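Local coordinates for protein Ika8 (Synthetic construct, PDB 6G6P) that is a synthetic construct of no assigned function that folds as an eight-bladed, WD-type beta-propeller, at residues N146-G151 with K158-G163; I107-A112 with T139-K144; S176-L181 with S190-G195; Q222-I227 with L261-N266. All coordinates share one frame; numbering follows the deposited sequence.

Followed from the N terminus, the four contacts open and close in series, and none nests within or crosses another. Contact 2 comes first, closing a loop with 26 intervening residues and joining two consecutive blades of the propeller. Contact 1 then closes a short hairpin inside the second of these blades; the two contacts share one sheet, where Gly151 faces the bulge at Thr139 and Ala140. Contact 3 is the first hairpin of the next blade and touches both, through Leu181 against Val149 and through Ile178 O to Thr139 OG1. Contact 4 again joins two blades, and its Phe223 packs against Ala180 and Leu181 of contact 3.

Contact 1 of 4, residues N146-G151 with K158-G163; sequences NIVVSG and KVWYIG
Val149 and Val159 lie side by side, with CG2 of Val149 3.6 Å from CG1 of Val159; both are buried, and their CA atoms are 4.4 Å apart. Backbone bonds flank the pair: Ser150 N donates to Lys158 O at 2.9 Å and Trp160 N to Val148 O at 3.1 Å, each answered by a reverse bond between the same residues. Ser150 turns its OG to a hydrogen bond with His134 NE2. The two strands are the second and third, counted outward from the central channel, of one blade of a WD-type beta-propeller. Toward exposed Gly163 the grip slackens, and Ile162 N reaches Asn146 O by a weak bond of 3.4 Å. Here the Asn146 amide swings across, CG anti to the backbone N (chi1 -163°), and sets OD1 3.3 Å above the plane of the Tyr161 ring, over its centre, with amide and ring planes 34° apart. Buried there, that oxygen has no polar partner in the model. With a serine in place of Tyr161, this amide would probably lose its ring and turn more freely, Ile162 being its remaining neighbour across the contact. Beside the same ring, Ile147 CG2 comes to 4.2 Å from Tyr161 CD2.

Contact 2 of 4, residues I107-A112 with T139-K144; sequences IVVSGA and TALQFK
The ring of Phe143 receives a methyl of Val109 over one face: CG2 of Val109 stands 3.9 Å above the ring plane, displaced toward the rim, and the line from it to the ring centroid lies 14° off the normal, a CH-pi contact. At another part of the ring Ile107 brings its branch point, with CB 3.6 Å from Phe143 CE2 and CG2 close to the same carbon. The contact joins two successive blades of the beta-propeller: strand 107-112 is second from the channel in its blade, and strand 138-144 is innermost in the next. Their axes run 8.0 Å apart at 166°, and no hydrogen bond passes between them, so the two sheets meet here through apolar side chains. Phe143 reaches across because CG is anti to the backbone N (chi1 -178°), which extends the ring across to Ile107 and Val109. On the ring's own blade, Val148 of the adjacent strand also packs against Phe143. An alanine here would probably open a gap beside Val109 CG2 and Ile107 CB, stripping both of their aromatic partner. Leu141, two residues earlier on the same side of the strand, is the other point of contact, and its CD2 lies close to the backbone of Gly111, 4.1 Å from Gly111 N. Just before Leu141 the strand carries a classic beta bulge, in which Thr139 and Ala140 both face Gly151. Leu141 CD2 itself sits 3.7 Å from Val109 CG1 and 3.5 Å from Val109 O.

Contact 3 of 4, residues S176-L181 with S190-G195; sequences SAITAL and SGAADG
Gly191 O accepts two backbone N-H groups from the facing strand, from Thr179 at 2.8 Å and, weakly, from Ala180 at 3.4 Å. This is the signature of a classic beta bulge, in the antiparallel hairpin made by the two inner strands of a propeller blade. The register shifts by one residue between the Ile178-Ala192 pair and the Ala180-Gly191 pair. Past the bulge, at the hydrogen-bonded Ala180-Gly191 pair, Gly191 N returns a bond to Ala180 O at 3.1 Å, almost straight on to the oxygen (C=O...donor angle 173°). Side chains add little along the strands: Ile178 CD1 rests 4.0 Å from Ala192 CB.

Outward from this core the strands give way to loops. A type I turn from Ala192 to Gly195 is tied back by the side chain of Ser176, whose OG is set between its backbone N and carbonyl carbon (chi1 71°). The turn ends at Gly195 with a positive phi, where a CB would jam against the preceding carbonyl oxygen. Asp194 is itself positioned by a hydrogen bond between OD1 and Thr196 OG1.

In the next shell Ile178 O is bonded to Thr139 OG1 of the preceding blade, and the backbone of Ala193 to Val218 of the following one, so the hairpin is linked on two flanks. Ser190 OG bonds to His174 NE2 and Trp200 NE1, as in the polar network familiar from WD repeats. At the turn, the Asp194 N to Ser176 OG bond measures 3.1 Å, with 154° at the hydrogen.

Contact 4 of 4, residues Q222-I227 with L261-N266; sequences QFKDNI and LAFSKN
Phe263 takes the side chain of Lys224 over one face and touches Gln222 at its edge. The firm lysine contact is CH-pi: CE lies 4.0 Å from the Phe263 ring centroid, 22° off the normal, laid there by the bend at chi3 (111°). A cation-pi contact of Lys224 NZ, 4.2 Å from the same centroid, is doubtful, because the model crowds NZ against Lys265 O. Apolar contacts add to this: Gln222 CG comes in near the ring plane, 3.5 Å from Phe263 CB, and Ile227 CG2 approaches Phe263 CE2 to 3.9 Å. Polar linkage runs through one water, which donates to Gln222 OE1 at 2.5 Å and to Phe263 O at 3.2 Å; no direct hydrogen bond joins the segments. Lys224 and Ile227 are themselves paired by two backbone bonds across a type II' turn. Strands 218-224 and 258-264 are the innermost of two consecutive blades and run alongside each other, 11° apart, with axes 7.7 Å from one another. Ile227, opening strand 227-232, rests also on Val239 of strand 237-241, while Ala262 packs against Leu301 and Phe303 of strand 298-304 in the blade beyond.

Contact 1 of 4, residues N146-G151 with K158-G163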
loop_
_atom_site.group_PDB
_atom_site.type_symbol
_atom_site.label_atom_id
_atom_site.label_comp_id
_atom_site.label_asym_id
_atom_site.label_seq_id
_atom_site.Cartn_x
_atom_site.Cartn_y
_atom_site.Cartn_z
ATOM N N ASN A 146 -8.384 -9.498 -13.925
ATOM C CA ASN A 146 -7.925 -9.304 -15.297
ATOM C C ASN A 146 -7.966 -7.836 -15.726
ATOM O O ASN A 146 -7.752 -7.530 -16.902
ATOM C CB ASN A 146 -8.749 -10.203 -16.240
ATOM C CG ASN A 146 -8.121 -10.400 -17.619
ATOM O OD1 ASN A 146 -7.902 -9.459 -18.378
ATOM N ND2 ASN A 146 -7.797 -11.647 -17.925
ATOM N N ILE A 147 -8.236 -6.901 -14.814
ATOM C CA ILE A 147 -8.283 -5.487 -15.179
ATOM C C ILE A 147 -7.458 -4.701 -14.166
ATOM O O ILE A 147 -7.448 -5.018 -12.974
ATOM C CB ILE A 147 -9.745 -4.974 -15.316
ATOM C CG1 ILE A 147 -10.493 -4.801 -13.982
ATOM C CG2 ILE A 147 -10.534 -5.888 -16.267
ATOM C CD1 ILE A 147 -10.256 -3.473 -13.284
ATOM N N VAL A 148 -6.735 -3.696 -14.656
ATOM C CA VAL A 148 -5.799 -2.906 -13.861
ATOM C C VAL A 148 -6.331 -1.486 -13.753
ATOM O O VAL A 148 -6.789 -0.908 -14.745
ATOM C CB VAL A 148 -4.387 -2.905 -14.485
ATOM C CG1 VAL A 148 -3.411 -2.133 -13.609
ATOM C CG2 VAL A 148 -3.899 -4.328 -14.713
ATOM N N VAL A 149 -6.262 -0.923 -12.550
ATOM C CA VAL A 149 -6.653 0.459 -12.291
ATOM C C VAL A 149 -5.454 1.171 -11.676
ATOM O O VAL A 149 -4.940 0.741 -10.635
ATOM C CB VAL A 149 -7.879 0.545 -11.366
ATOM C CG1 VAL A 149 -8.328 1.991 -11.206
ATOM C CG2 VAL A 149 -9.014 -0.311 -11.904
ATOM N N SER A 150 -5.016 2.257 -12.309
ATOM C CA SER A 150 -3.786 2.934 -11.928
ATOM C C SER A 150 -4.042 4.401 -11.602
ATOM O O SER A 150 -5.017 5.005 -12.057
ATOM C CB SER A 150 -2.735 2.839 -13.040
ATOM O OG SER A 150 -3.253 3.314 -14.269
ATOM N N GLY A 151 -3.140 4.963 -10.810
ATOM C CA GLY A 151 -3.187 6.374 -10.481
ATOM C C GLY A 151 -1.788 6.954 -10.493
ATOM O O GLY A 151 -0.811 6.278 -10.165
ATOM N N LYS A 158 -6.752 5.549 -14.608
ATOM C CA LYS A 158 -6.987 4.786 -15.828
ATOM C C LYS A 158 -7.275 3.329 -15.490
ATOM O O LYS A 158 -6.768 2.789 -14.503
ATOM C CB LYS A 158 -5.784 4.866 -16.785
ATOM C CG LYS A 158 -5.430 6.280 -17.227
ATOM C CD LYS A 158 -4.345 6.273 -18.291
ATOM C CE LYS A 158 -4.315 7.597 -19.044
ATOM N NZ LYS A 158 -5.675 8.178 -19.234
ATOM N N VAL A 159 -8.112 2.704 -16.324
ATOM C CA VAL A 159 -8.421 1.282 -16.235
ATOM C C VAL A 159 -8.280 0.674 -17.626
ATOM O O VAL A 159 -8.550 1.328 -18.639
ATOM C CB VAL A 159 -9.836 1.020 -15.658
ATOM C CG1 VAL A 159 -10.117 1.924 -14.462
ATOM C CG2 VAL A 159 -10.911 1.177 -16.721
ATOM N N TRP A 160 -7.842 -0.586 -17.668
ATOM C CA TRP A 160 -7.574 -1.275 -18.923
ATOM C C TRP A 160 -7.707 -2.781 -18.734
ATOM O O TRP A 160 -7.769 -3.290 -17.612
ATOM C CB TRP A 160 -6.178 -0.958 -19.489
ATOM C CG TRP A 160 -5.219 -0.204 -18.594
ATOM C CD1 TRP A 160 -5.055 -0.332 -17.241
ATOM C CD2 TRP A 160 -4.269 0.779 -19.018
ATOM N NE1 TRP A 160 -4.077 0.525 -16.799
ATOM C CE2 TRP A 160 -3.577 1.216 -17.872
ATOM C CE3 TRP A 160 -3.941 1.336 -20.257
ATOM C CZ2 TRP A 160 -2.580 2.184 -17.930
ATOM C CZ3 TRP A 160 -2.954 2.294 -20.311
ATOM C CH2 TRP A 160 -2.287 2.709 -19.158
ATOM N N TYR A 161 -7.729 -3.491 -19.862
ATOM C CA TYR A 161 -7.820 -4.943 -19.911
ATOM C C TYR A 161 -6.467 -5.513 -20.328
ATOM O O TYR A 161 -5.782 -4.932 -21.177
ATOM C CB TYR A 161 -8.920 -5.348 -20.902
ATOM C CG TYR A 161 -9.285 -6.812 -20.955
ATOM C CD1 TYR A 161 -8.556 -7.703 -21.732
ATOM C CD2 TYR A 161 -10.382 -7.299 -20.256
ATOM C CE1 TYR A 161 -8.894 -9.040 -21.794
ATOM C CE2 TYR A 161 -10.729 -8.635 -20.312
ATOM C CZ TYR A 161 -9.981 -9.501 -21.084
ATOM O OH TYR A 161 -10.320 -10.833 -21.144
ATOM N N ILE A 162 -6.077 -6.648 -19.737
ATOM C CA ILE A 162 -4.711 -7.138 -19.935
ATOM C C ILE A 162 -4.530 -7.704 -21.341
ATOM O O ILE A 162 -3.486 -7.506 -21.971
ATOM C CB ILE A 162 -4.323 -8.167 -18.851
ATOM C CG1 ILE A 162 -5.000 -9.526 -19.069
ATOM C CG2 ILE A 162 -4.633 -7.629 -17.461
ATOM C CD1 ILE A 162 -4.081 -10.606 -19.606
ATOM N N GLY A 163 -5.533 -8.408 -21.860
ATOM C CA GLY A 163 -5.404 -9.025 -23.165
ATOM C C GLY A 163 -5.479 -8.021 -24.296
ATOM O O GLY A 163 -4.611 -7.986 -25.174
#

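Contact 2 of 4, residues I107-A112 with T139-K144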
loop_
_atom_site.group_PDB
_atom_site.type_symbol
_atom_site.label_atom_id
_atom_site.label_comp_id
_atom_site.label_asym_id
_atom_site.label_seq_id
_atom_site.Cartn_x
_atom_site.Cartn_y
_atom_site.Cartn_z
ATOM N N ILE A 107 0.061 -13.243 -11.863
ATOM C CA ILE A 107 0.298 -11.984 -12.562
ATOM C C ILE A 107 0.890 -10.974 -11.591
ATOM O O ILE A 107 0.399 -10.803 -10.467
ATOM C CB ILE A 107 -0.998 -11.441 -13.197
ATOM C CG1 ILE A 107 -1.668 -12.538 -14.043
ATOM C CG2 ILE A 107 -0.719 -10.185 -14.015
ATOM C CD1 ILE A 107 -0.858 -12.946 -15.255
ATOM N N VAL A 108 1.966 -10.321 -12.017
ATOM C CA VAL A 108 2.538 -9.172 -11.325
ATOM C C VAL A 108 2.381 -7.962 -12.236
ATOM O O VAL A 108 2.718 -8.021 -13.426
ATOM C CB VAL A 108 4.018 -9.390 -10.951
ATOM C CG1 VAL A 108 4.648 -8.096 -10.466
ATOM C CG2 VAL A 108 4.134 -10.462 -9.884
ATOM N N VAL A 109 1.841 -6.880 -11.697
ATOM C CA VAL A 109 1.744 -5.599 -12.386
ATOM C C VAL A 109 2.607 -4.606 -11.617
ATOM O O VAL A 109 2.452 -4.457 -10.397
ATOM C CB VAL A 109 0.289 -5.101 -12.480
ATOM C CG1 VAL A 109 0.189 -3.919 -13.432
ATOM C CG2 VAL A 109 -0.628 -6.233 -12.925
ATOM N N SER A 110 3.524 -3.947 -12.320
ATOM C CA SER A 110 4.458 -3.009 -11.714
ATOM C C SER A 110 4.332 -1.648 -12.381
ATOM O O SER A 110 4.200 -1.555 -13.605
ATOM C CB SER A 110 5.901 -3.517 -11.826
ATOM O OG SER A 110 6.256 -3.767 -13.175
ATOM N N GLY A 111 4.365 -0.595 -11.569
ATOM C CA GLY A 111 4.355 0.773 -12.053
ATOM C C GLY A 111 5.677 1.439 -11.731
ATOM O O GLY A 111 6.290 1.158 -10.698
ATOM N N ALA A 112 6.122 2.319 -12.620
ATOM C CA ALA A 112 7.424 2.956 -12.495
ATOM C C ALA A 112 7.268 4.466 -12.377
ATOM O O ALA A 112 6.176 5.020 -12.526
ATOM C CB ALA A 112 8.328 2.608 -13.683
ATOM N N THR A 139 1.639 6.487 -8.819
ATOM C CA THR A 139 1.645 6.568 -7.364
ATOM C C THR A 139 0.724 5.557 -6.693
ATOM O O THR A 139 0.756 5.440 -5.464
ATOM C CB THR A 139 1.253 7.978 -6.904
ATOM O OG1 THR A 139 -0.041 8.308 -7.424
ATOM C CG2 THR A 139 2.271 8.999 -7.388
ATOM N N ALA A 140 -0.089 4.831 -7.454
ATOM C CA ALA A 140 -0.971 3.831 -6.870
ATOM C C ALA A 140 -1.414 2.866 -7.958
ATOM O O ALA A 140 -1.496 3.229 -9.135
ATOM C CB ALA A 140 -2.185 4.475 -6.194
ATOM N N LEU A 141 -1.708 1.633 -7.548
ATOM C CA LEU A 141 -2.021 0.567 -8.492
ATOM C C LEU A 141 -2.835 -0.500 -7.776
ATOM O O LEU A 141 -2.439 -0.964 -6.703
ATOM C CB LEU A 141 -0.735 -0.035 -9.075
ATOM C CG LEU A 141 -0.813 -0.826 -10.383
ATOM C CD1 LEU A 141 -1.064 0.097 -11.558
ATOM C CD2 LEU A 141 0.468 -1.615 -10.591
ATOM N N GLN A 142 -3.967 -0.879 -8.367
ATOM C CA GLN A 142 -4.812 -1.944 -7.841
ATOM C C GLN A 142 -5.150 -2.904 -8.970
ATOM O O GLN A 142 -5.500 -2.472 -10.074
ATOM C CB GLN A 142 -6.094 -1.388 -7.212
ATOM C CG GLN A 142 -5.868 -0.217 -6.267
ATOM C CD GLN A 142 -5.291 -0.635 -4.927
ATOM O OE1 GLN A 142 -5.394 -1.795 -4.525
ATOM N NE2 GLN A 142 -4.676 0.314 -4.226
ATOM N N PHE A 143 -5.049 -4.201 -8.690
ATOM C CA PHE A 143 -5.245 -5.243 -9.690
ATOM C C PHE A 143 -6.288 -6.230 -9.192
ATOM O O PHE A 143 -6.171 -6.759 -8.083
ATOM C CB PHE A 143 -3.926 -5.964 -9.987
ATOM C CG PHE A 143 -4.032 -7.018 -11.049
ATOM C CD1 PHE A 143 -4.764 -6.792 -12.201
ATOM C CD2 PHE A 143 -3.389 -8.234 -10.895
ATOM C CE1 PHE A 143 -4.859 -7.763 -13.178
ATOM C CE2 PHE A 143 -3.481 -9.211 -11.868
ATOM C CZ PHE A 143 -4.215 -8.975 -13.011
ATOM N N LYS A 144 -7.305 -6.475 -10.016
ATOM C CA LYS A 144 -8.370 -7.415 -9.685
ATOM C C LYS A 144 -9.033 -7.886 -10.969
ATOM O O LYS A 144 -9.395 -7.068 -11.819
ATOM C CB LYS A 144 -9.409 -6.777 -8.754
ATOM C CG LYS A 144 -10.547 -7.693 -8.328
ATOM C CD LYS A 144 -11.877 -6.938 -8.356
ATOM C CE LYS A 144 -13.048 -7.847 -8.714
ATOM N NZ LYS A 144 -14.366 -7.150 -8.609
#

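Contact 3 of 4, residues S176-L181 with S190-G195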
loop_
_atom_site.group_PDB
_atom_site.type_symbol
_atom_site.label_atom_id
_atom_site.label_comp_id
_atom_site.label_asym_id
_atom_site.label_seq_id
_atom_site.Cartn_x
_atom_site.Cartn_y
_atom_site.Cartn_z
ATOM N N SER A 176 -4.972 16.679 -8.238
ATOM C CA SER A 176 -3.819 16.536 -7.364
ATOM C C SER A 176 -3.386 15.076 -7.377
ATOM O O SER A 176 -4.087 14.205 -7.899
ATOM C CB SER A 176 -4.123 17.003 -5.932
ATOM O OG SER A 176 -4.997 16.106 -5.271
ATOM N N ALA A 177 -2.214 14.816 -6.799
ATOM C CA ALA A 177 -1.622 13.484 -6.862
ATOM C C ALA A 177 -2.528 12.445 -6.212
ATOM O O ALA A 177 -3.003 12.630 -5.088
ATOM C CB ALA A 177 -0.250 13.488 -6.186
ATOM N N ILE A 178 -2.763 11.343 -6.928
ATOM C CA ILE A 178 -3.603 10.272 -6.408
ATOM C C ILE A 178 -2.881 9.553 -5.272
ATOM O O ILE A 178 -1.650 9.423 -5.267
ATOM C CB ILE A 178 -3.986 9.295 -7.535
ATOM C CG1 ILE A 178 -4.467 10.066 -8.762
ATOM C CG2 ILE A 178 -5.094 8.384 -7.083
ATOM C CD1 ILE A 178 -5.762 10.802 -8.532
ATOM N N THR A 179 -3.657 9.081 -4.294
ATOM C CA THR A 179 -3.111 8.468 -3.087
ATOM C C THR A 179 -3.465 6.995 -2.956
ATOM O O THR A 179 -2.575 6.173 -2.708
ATOM C CB THR A 179 -3.591 9.236 -1.844
ATOM O OG1 THR A 179 -2.873 10.472 -1.736
ATOM C CG2 THR A 179 -3.362 8.415 -0.580
ATOM N N ALA A 180 -4.736 6.628 -3.113
ATOM C CA ALA A 180 -5.131 5.234 -2.963
ATOM C C ALA A 180 -6.368 4.961 -3.804
ATOM O O ALA A 180 -7.156 5.861 -4.105
ATOM C CB ALA A 180 -5.391 4.870 -1.497
ATOM N N LEU A 181 -6.521 3.695 -4.188
ATOM C CA LEU A 181 -7.599 3.269 -5.068
ATOM C C LEU A 181 -8.219 1.985 -4.533
ATOM O O LEU A 181 -7.716 1.364 -3.593
ATOM C CB LEU A 181 -7.115 3.031 -6.510
ATOM C CG LEU A 181 -6.660 4.115 -7.496
ATOM C CD1 LEU A 181 -5.572 4.995 -6.942
ATOM C CD2 LEU A 181 -6.182 3.469 -8.785
ATOM N N SER A 190 -11.635 6.333 -6.085
ATOM C CA SER A 190 -10.265 6.820 -6.027
ATOM C C SER A 190 -10.200 8.056 -5.144
ATOM O O SER A 190 -11.179 8.795 -5.009
ATOM C CB SER A 190 -9.720 7.149 -7.426
ATOM O OG SER A 190 -10.479 8.174 -8.047
ATOM N N GLY A 191 -9.030 8.274 -4.548
ATOM C CA GLY A 191 -8.813 9.429 -3.700
ATOM C C GLY A 191 -7.457 10.066 -3.921
ATOM O O GLY A 191 -6.456 9.362 -4.086
ATOM N N ALA A 192 -7.410 11.394 -3.920
ATOM C CA ALA A 192 -6.205 12.147 -4.232
ATOM C C ALA A 192 -5.677 12.844 -2.982
ATOM O O ALA A 192 -6.218 12.701 -1.883
ATOM C CB ALA A 192 -6.477 13.156 -5.348
ATOM N N ALA A 193 -4.611 13.627 -3.172
ATOM C CA ALA A 193 -3.907 14.220 -2.039
ATOM C C ALA A 193 -4.706 15.350 -1.400
ATOM O O ALA A 193 -4.654 15.535 -0.179
ATOM C CB ALA A 193 -2.534 14.723 -2.482
ATOM N N ASP A 194 -5.448 16.114 -2.198
ATOM C CA ASP A 194 -6.172 17.274 -1.687
ATOM C C ASP A 194 -7.472 16.907 -0.974
ATOM O O ASP A 194 -8.265 17.803 -0.665
ATOM C CB ASP A 194 -6.458 18.261 -2.825
ATOM C CG ASP A 194 -7.325 17.664 -3.919
ATOM O OD1 ASP A 194 -7.619 16.451 -3.862
ATOM O OD2 ASP A 194 -7.709 18.412 -4.843
ATOM N N GLY A 195 -7.710 15.625 -0.711
ATOM C CA GLY A 195 -8.897 15.195 -0.006
ATOM C C GLY A 195 -10.054 14.761 -0.878
ATOM O O GLY A 195 -11.070 14.301 -0.344
#

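Contact 4 of 4, residues Q222-I227 with L261-N266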
loop_
_atom_site.group_PDB
_atom_site.type_symbol
_atom_site.label_atom_id
_atom_site.label_comp_id
_atom_site.label_asym_id
_atom_site.label_seq_id
_atom_site.Cartn_x
_atom_site.Cartn_y
_atom_site.Cartn_z
ATOM N N GLN A 222 -7.482 4.425 2.946
ATOM C CA GLN A 222 -7.744 2.994 3.018
ATOM C C GLN A 222 -9.220 2.757 2.747
ATOM O O GLN A 222 -10.076 3.315 3.441
ATOM C CB GLN A 222 -7.342 2.435 4.381
ATOM C CG GLN A 222 -7.251 0.929 4.431
ATOM C CD GLN A 222 -5.823 0.437 4.399
ATOM O OE1 GLN A 222 -5.526 -0.660 4.864
ATOM N NE2 GLN A 222 -4.928 1.248 3.853
ATOM N N PHE A 223 -9.511 1.939 1.741
ATOM C CA PHE A 223 -10.873 1.595 1.363
ATOM C C PHE A 223 -11.194 0.181 1.814
ATOM O O PHE A 223 -10.373 -0.730 1.668
ATOM C CB PHE A 223 -11.079 1.690 -0.155
ATOM C CG PHE A 223 -10.835 3.059 -0.723
ATOM C CD1 PHE A 223 -11.461 4.172 -0.185
ATOM C CD2 PHE A 223 -10.000 3.230 -1.815
ATOM C CE1 PHE A 223 -11.244 5.429 -0.716
ATOM C CE2 PHE A 223 -9.779 4.483 -2.351
ATOM C CZ PHE A 223 -10.401 5.585 -1.800
ATOM N N LYS A 224 -12.392 0.004 2.358
ATOM C CA LYS A 224 -12.943 -1.326 2.561
ATOM C C LYS A 224 -14.451 -1.184 2.655
ATOM O O LYS A 224 -14.943 -0.325 3.394
ATOM C CB LYS A 224 -12.389 -1.989 3.821
ATOM C CG LYS A 224 -13.365 -2.951 4.449
ATOM C CD LYS A 224 -12.735 -3.659 5.605
ATOM C CE LYS A 224 -13.374 -3.191 6.880
ATOM N NZ LYS A 224 -12.655 -3.764 8.019
ATOM N N ASP A 225 -15.172 -2.022 1.913
ATOM C CA ASP A 225 -16.623 -1.883 1.736
ATOM C C ASP A 225 -16.849 -0.467 1.211
ATOM O O ASP A 225 -16.127 -0.038 0.297
ATOM C CB ASP A 225 -17.349 -2.234 3.031
ATOM C CG ASP A 225 -16.802 -3.486 3.688
ATOM O OD1 ASP A 225 -16.298 -4.368 2.961
ATOM O OD2 ASP A 225 -16.877 -3.587 4.931
ATOM N N ASN A 226 -17.803 0.290 1.750
ATOM C CA ASN A 226 -18.023 1.672 1.349
ATOM C C ASN A 226 -17.481 2.660 2.377
ATOM O O ASN A 226 -17.937 3.806 2.432
ATOM C CB ASN A 226 -19.511 1.912 1.102
ATOM C CG ASN A 226 -20.213 0.682 0.557
ATOM O OD1 ASN A 226 -19.962 0.260 -0.570
ATOM N ND2 ASN A 226 -21.096 0.099 1.361
ATOM N N ILE A 227 -16.513 2.235 3.185
ATOM C CA ILE A 227 -15.949 3.044 4.257
ATOM C C ILE A 227 -14.532 3.439 3.868
ATOM O O ILE A 227 -13.719 2.581 3.506
ATOM C CB ILE A 227 -15.958 2.286 5.595
ATOM C CG1 ILE A 227 -17.393 2.052 6.066
ATOM C CG2 ILE A 227 -15.158 3.041 6.643
ATOM C CD1 ILE A 227 -17.489 1.298 7.375
ATOM N N LEU A 261 -1.658 4.125 7.583
ATOM C CA LEU A 261 -2.977 3.688 8.009
ATOM C C LEU A 261 -3.123 2.197 7.763
ATOM O O LEU A 261 -2.637 1.670 6.757
ATOM C CB LEU A 261 -4.088 4.449 7.274
ATOM C CG LEU A 261 -4.432 5.862 7.752
ATOM C CD1 LEU A 261 -5.493 6.485 6.848
ATOM C CD2 LEU A 261 -4.899 5.842 9.200
ATOM N N ALA A 262 -3.784 1.522 8.700
ATOM C CA ALA A 262 -4.183 0.134 8.538
ATOM C C ALA A 262 -5.628 0.007 8.999
ATOM O O ALA A 262 -6.080 0.781 9.847
ATOM C CB ALA A 262 -3.269 -0.810 9.320
ATOM N N PHE A 263 -6.352 -0.952 8.426
ATOM C CA PHE A 263 -7.807 -1.019 8.561
ATOM C C PHE A 263 -8.238 -2.471 8.413
ATOM O O PHE A 263 -8.059 -3.068 7.348
ATOM C CB PHE A 263 -8.492 -0.142 7.504
ATOM C CG PHE A 263 -9.975 0.020 7.694
ATOM C CD1 PHE A 263 -10.587 -0.310 8.898
ATOM C CD2 PHE A 263 -10.758 0.507 6.654
ATOM C CE1 PHE A 263 -11.951 -0.156 9.059
ATOM C CE2 PHE A 263 -12.115 0.663 6.804
ATOM C CZ PHE A 263 -12.713 0.332 8.004
ATOM N N SER A 264 -8.782 -3.046 9.484
ATOM C CA SER A 264 -9.216 -4.438 9.474
ATOM C C SER A 264 -10.394 -4.599 10.425
ATOM O O SER A 264 -10.361 -4.102 11.551
ATOM C CB SER A 264 -8.079 -5.392 9.874
ATOM O OG SER A 264 -8.459 -6.755 9.720
ATOM N N LYS A 265 -11.421 -5.305 9.963
ATOM C CA LYS A 265 -12.704 -5.457 10.663
ATOM C C LYS A 265 -13.187 -4.059 11.033
ATOM O O LYS A 265 -13.375 -3.225 10.130
ATOM C CB LYS A 265 -12.551 -6.428 11.814
ATOM C CG LYS A 265 -12.073 -7.787 11.351
ATOM C CD LYS A 265 -11.707 -8.733 12.483
ATOM C CE LYS A 265 -11.388 -10.110 11.911
ATOM N NZ LYS A 265 -12.036 -10.300 10.581
ATOM N N ASN A 266 -13.393 -3.749 12.310
ATOM C CA ASN A 266 -13.781 -2.410 12.724
ATOM C C ASN A 266 -12.660 -1.689 13.464
ATOM O O ASN A 266 -12.926 -0.739 14.211
ATOM C CB ASN A 266 -15.032 -2.470 13.594
ATOM C CG ASN A 266 -16.110 -3.389 13.019
ATOM O OD1 ASN A 266 -16.514 -3.247 11.868
ATOM N ND2 ASN A 266 -16.601 -4.311 13.837
HETATM O O HOH W 1 -5.183 -2.862 5.884
#